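Local coordinates for protein histidine acid phosphatase (Bifidobacterium longum subsp. infantis, PDB 6RXD) that probably hydrolyses inositol polyphosphates such as phytate, and 2,3-bisphosphoglycerate, releasing phosphate as a histidine acid phosphatase of the MINPP subfamily, at residues S47-Y53 against Y97-Q103. Sequence-based numbering, arbitrary orientation. Where two conformers were deposited one is given.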
ATOM      1  N   SER A  47       5.536   5.622   2.424  1.00 12.82           N
ATOM      2  CA  SER A  47       4.865   6.916   2.367  1.00 13.04           C
ATOM      3  C   SER A  47       5.430   7.848   1.299  1.00 12.19           C
ATOM      4  O   SER A  47       6.647   7.967   1.144  1.00 14.51           O
ATOM      5  CB  SER A  47       4.990   7.605   3.720  1.00 14.24           C
ATOM      6  OG  SER A  47       4.197   6.964   4.699  1.00 13.83           O
ATOM      7  N   ARG A  48       4.517   8.498   0.576  1.00 11.57           N
ATOM      8  CA  ARG A  48       4.832   9.435  -0.500  1.00 10.91           C
ATOM      9  C   ARG A  48       4.151  10.756  -0.214  1.00 16.24           C
ATOM     10  O   ARG A  48       3.238  10.818   0.602  1.00 15.87           O
ATOM     11  CB  ARG A  48       4.279   8.919  -1.831  1.00 19.88           C
ATOM     12  CG  ARG A  48       4.850   7.616  -2.332  1.00 28.25           C
ATOM     13  CD  ARG A  48       4.079   7.158  -3.570  1.00 21.47           C
ATOM     14  NE  ARG A  48       4.118   8.146  -4.650  1.00 32.62           N
ATOM     15  CZ  ARG A  48       4.168   7.840  -5.945  1.00 46.64           C
ATOM     16  NH1 ARG A  48       4.207   8.807  -6.859  1.00 43.47           N
ATOM     17  NH2 ARG A  48       4.190   6.569  -6.331  1.00 46.24           N
ATOM     18  N   GLY A  49       4.574  11.812  -0.902  1.00 16.94           N
ATOM     19  CA  GLY A  49       3.881  13.084  -0.787  1.00 15.82           C
ATOM     20  C   GLY A  49       2.648  13.134  -1.668  1.00 16.75           C
ATOM     21  O   GLY A  49       2.208  12.108  -2.193  1.00 16.06           O
ATOM     22  N   LEU A  50       2.072  14.325  -1.825  1.00 12.66           N
ATOM     23  CA  LEU A  50       0.957  14.502  -2.750  1.00 11.69           C
ATOM     24  C   LEU A  50       1.414  14.132  -4.154  1.00 14.61           C
ATOM     25  O   LEU A  50       2.567  14.370  -4.517  1.00 17.36           O
ATOM     26  CB  LEU A  50       0.484  15.955  -2.724  1.00 12.38           C
ATOM     27  CG  LEU A  50      -0.154  16.390  -1.407  1.00 13.90           C
ATOM     28  CD1 LEU A  50      -0.397  17.909  -1.398  1.00 13.47           C
ATOM     29  CD2 LEU A  50      -1.460  15.624  -1.156  1.00 14.97           C
ATOM     30  N   SER A  51       0.519  13.545  -4.949  1.00 17.35           N
ATOM     31  CA  SER A  51       0.887  13.082  -6.285  0.55 15.99           C
ATOM     32  C   SER A  51       1.107  14.254  -7.237  1.00 16.11           C
ATOM     33  O   SER A  51       1.911  14.170  -8.168  1.00 16.76           O
ATOM     34  CB  SER A  51      -0.186  12.151  -6.848  0.55 20.28           C
ATOM     35  OG  SER A  51      -1.426  12.818  -6.953  0.55 22.71           O
ATOM     36  N   SER A  52       0.394  15.352  -6.997  1.00 14.48           N
ATOM     37  CA  SER A  52       0.533  16.554  -7.809  1.00 14.20           C
ATOM     38  C   SER A  52      -0.037  17.761  -7.080  1.00 15.16           C
ATOM     39  O   SER A  52      -0.638  17.622  -6.010  1.00 14.40           O
ATOM     40  CB  SER A  52      -0.186  16.379  -9.149  1.00 20.34           C
ATOM     41  OG  SER A  52      -1.576  16.248  -8.949  1.00 23.14           O
ATOM     42  N   TYR A  53       0.187  18.943  -7.646  1.00 13.84           N
ATOM     43  CA  TYR A  53      -0.363  20.183  -7.116  1.00 13.21           C
ATOM     44  C   TYR A  53      -1.841  20.204  -7.477  1.00 18.19           C
ATOM     45  O   TYR A  53      -2.223  20.585  -8.592  1.00 15.39           O
ATOM     46  CB  TYR A  53       0.399  21.378  -7.710  1.00 13.39           C
ATOM     47  CG  TYR A  53       0.006  22.745  -7.175  1.00 14.32           C
ATOM     48  CD1 TYR A  53      -0.048  23.004  -5.807  1.00 12.86           C
ATOM     49  CD2 TYR A  53      -0.288  23.784  -8.046  1.00 14.69           C
ATOM     50  CE1 TYR A  53      -0.415  24.270  -5.330  1.00 12.92           C
ATOM     51  CE2 TYR A  53      -0.643  25.037  -7.587  1.00 15.58           C
ATOM     52  CZ  TYR A  53      -0.702  25.280  -6.229  1.00 14.49           C
ATOM     53  OH  TYR A  53      -1.063  26.540  -5.788  1.00 16.24           O
ATOM     54  N   TYR A  97       6.931  16.645  -5.930  1.00 14.72           N
ATOM     55  CA  TYR A  97       5.639  15.990  -5.826  1.00 15.70           C
ATOM     56  C   TYR A  97       5.748  14.512  -6.207  1.00 19.41           C
ATOM     57  O   TYR A  97       6.488  14.148  -7.133  1.00 18.18           O
ATOM     58  CB  TYR A  97       4.608  16.711  -6.685  1.00 15.93           C
ATOM     59  CG  TYR A  97       4.006  17.923  -6.012  1.00 11.80           C
ATOM     60  CD1 TYR A  97       2.800  17.826  -5.331  1.00 13.08           C
ATOM     61  CD2 TYR A  97       4.640  19.160  -6.064  1.00 12.48           C
ATOM     62  CE1 TYR A  97       2.227  18.926  -4.712  1.00 12.56           C
ATOM     63  CE2 TYR A  97       4.079  20.270  -5.446  1.00 17.07           C
ATOM     64  CZ  TYR A  97       2.871  20.145  -4.778  1.00 13.34           C
ATOM     65  OH  TYR A  97       2.306  21.234  -4.151  1.00 14.78           O
ATOM     66  N   GLY A  98       5.041  13.672  -5.448  1.00 14.88           N
ATOM     67  CA  GLY A  98       4.968  12.243  -5.708  1.00 16.26           C
ATOM     68  C   GLY A  98       6.097  11.428  -5.110  1.00 19.89           C
ATOM     69  O   GLY A  98       6.049  10.197  -5.119  1.00 21.38           O
ATOM     70  N   MET A  99       7.112  12.104  -4.584  1.00 15.70           N
ATOM     71  CA  MET A  99       8.315  11.410  -4.134  1.00 14.10           C
ATOM     72  C   MET A  99       8.143  10.749  -2.768  1.00 13.75           C
ATOM     73  O   MET A  99       7.245  11.109  -2.000  1.00 14.03           O
ATOM     74  CB  MET A  99       9.489  12.390  -4.094  1.00 17.66           C
ATOM     75  CG  MET A  99       9.791  12.995  -5.436  1.00 19.22           C
ATOM     76  SD  MET A  99      10.499  11.765  -6.545  1.00 25.40           S
ATOM     77  CE  MET A  99      12.183  11.705  -5.931  1.00 34.48           C
ATOM     78  N   LEU A 100       8.996   9.768  -2.479  1.00 15.88           N
ATOM     79  CA  LEU A 100       9.037   9.147  -1.157  0.57 13.69           C
ATOM     80  C   LEU A 100       9.298  10.224  -0.126  1.00 15.47           C
ATOM     81  O   LEU A 100      10.096  11.128  -0.360  1.00 17.50           O
ATOM     82  CB  LEU A 100      10.183   8.132  -1.061  0.57 14.46           C
ATOM     83  CG  LEU A 100       9.995   6.662  -1.415  0.57 20.26           C
ATOM     84  CD1 LEU A 100      11.177   5.863  -0.872  0.57 22.27           C
ATOM     85  CD2 LEU A 100       8.688   6.137  -0.842  0.57 18.46           C
ATOM     86  N   THR A 101       8.632  10.131   1.014  1.00 15.13           N
ATOM     87  CA  THR A 101       8.892  11.066   2.101  1.00 14.27           C
ATOM     88  C   THR A 101       9.989  10.504   3.002  1.00 16.70           C
ATOM     89  O   THR A 101      10.395   9.348   2.841  1.00 16.09           O
ATOM     90  CB  THR A 101       7.621  11.304   2.928  1.00 16.08           C
ATOM     91  OG1 THR A 101       7.257  10.093   3.594  1.00 14.67           O
ATOM     92  CG2 THR A 101       6.473  11.745   2.033  1.00 18.31           C
ATOM     93  N   GLY A 102      10.477  11.319   3.942  1.00 16.67           N
ATOM     94  CA  GLY A 102      11.439  10.844   4.920  1.00 17.32           C
ATOM     95  C   GLY A 102      10.890   9.659   5.694  1.00 16.45           C
ATOM     96  O   GLY A 102      11.614   8.699   5.984  1.00 15.75           O
ATOM     97  N   GLN A 103       9.608   9.725   6.038  1.00 13.11           N
ATOM     98  CA  GLN A 103       8.964   8.618   6.737  1.00 13.49           C
ATOM     99  C   GLN A 103       8.967   7.355   5.877  1.00 15.72           C
ATOM    100  O   GLN A 103       9.209   6.254   6.373  1.00 12.86           O
ATOM    101  CB  GLN A 103       7.516   8.989   7.075  1.00 12.86           C
ATOM    102  CG  GLN A 103       6.719   7.874   7.754  1.00 12.02           C
ATOM    103  CD  GLN A 103       5.259   8.267   7.949  0.78 11.21           C
ATOM    104  OE1 GLN A 103       4.392   7.920   7.148  0.84 10.71           O
ATOM    105  NE2 GLN A 103       4.987   9.008   9.011  0.88 13.43           N
TER
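The ring of Tyr-97 lies against the backbone of 47-53, with Tyr-53 N over one face and Leu-50 O at its edge. Tyr-97 CD1 comes within 3.3 Å of Ser-52 C, and the two tyrosine side chains cross obliquely, Tyr-97 OH, hydrogen-bonded to Asp-56, reaching 3.4 Å from Tyr-53 CD1. With an alanine in place of Tyr-97, Asp-56 would probably lose its hydroxyl partner and a gap open beside Ser-52 and Tyr-53. Around the non-hydrogen-bonded pair Arg-48 and Leu-100, a single antiparallel bridge of the two segments, Thr-101 N donates to Ser-47 O (2.9 Å, 173°) and Gly-49 N to Met-99 O (3.0 Å). Arg-48, bent at chi3 (58°), brings NE and NH1 each to 2.9 Å from Gly-98 O. Ser-47 OG donates in the carbonyl plane to a lone pair of Gln-103 OE1 (2.6 Å). Thr-101 OG1 N-caps helix 102-118, accepting from Gly-104 N, and also bonds to Asp-317 O. Ser-47 to Gly-49 probably belong to the family's RHGxRxP-type signature, whose arginines bind the scissile phosphate in relatives; the bridge holds this loop, between strand 34-44 and helix 55-69, against the start of helix 102-118, with helix 301-317 packed on Leu-50 and helix 141-157 on Leu-100.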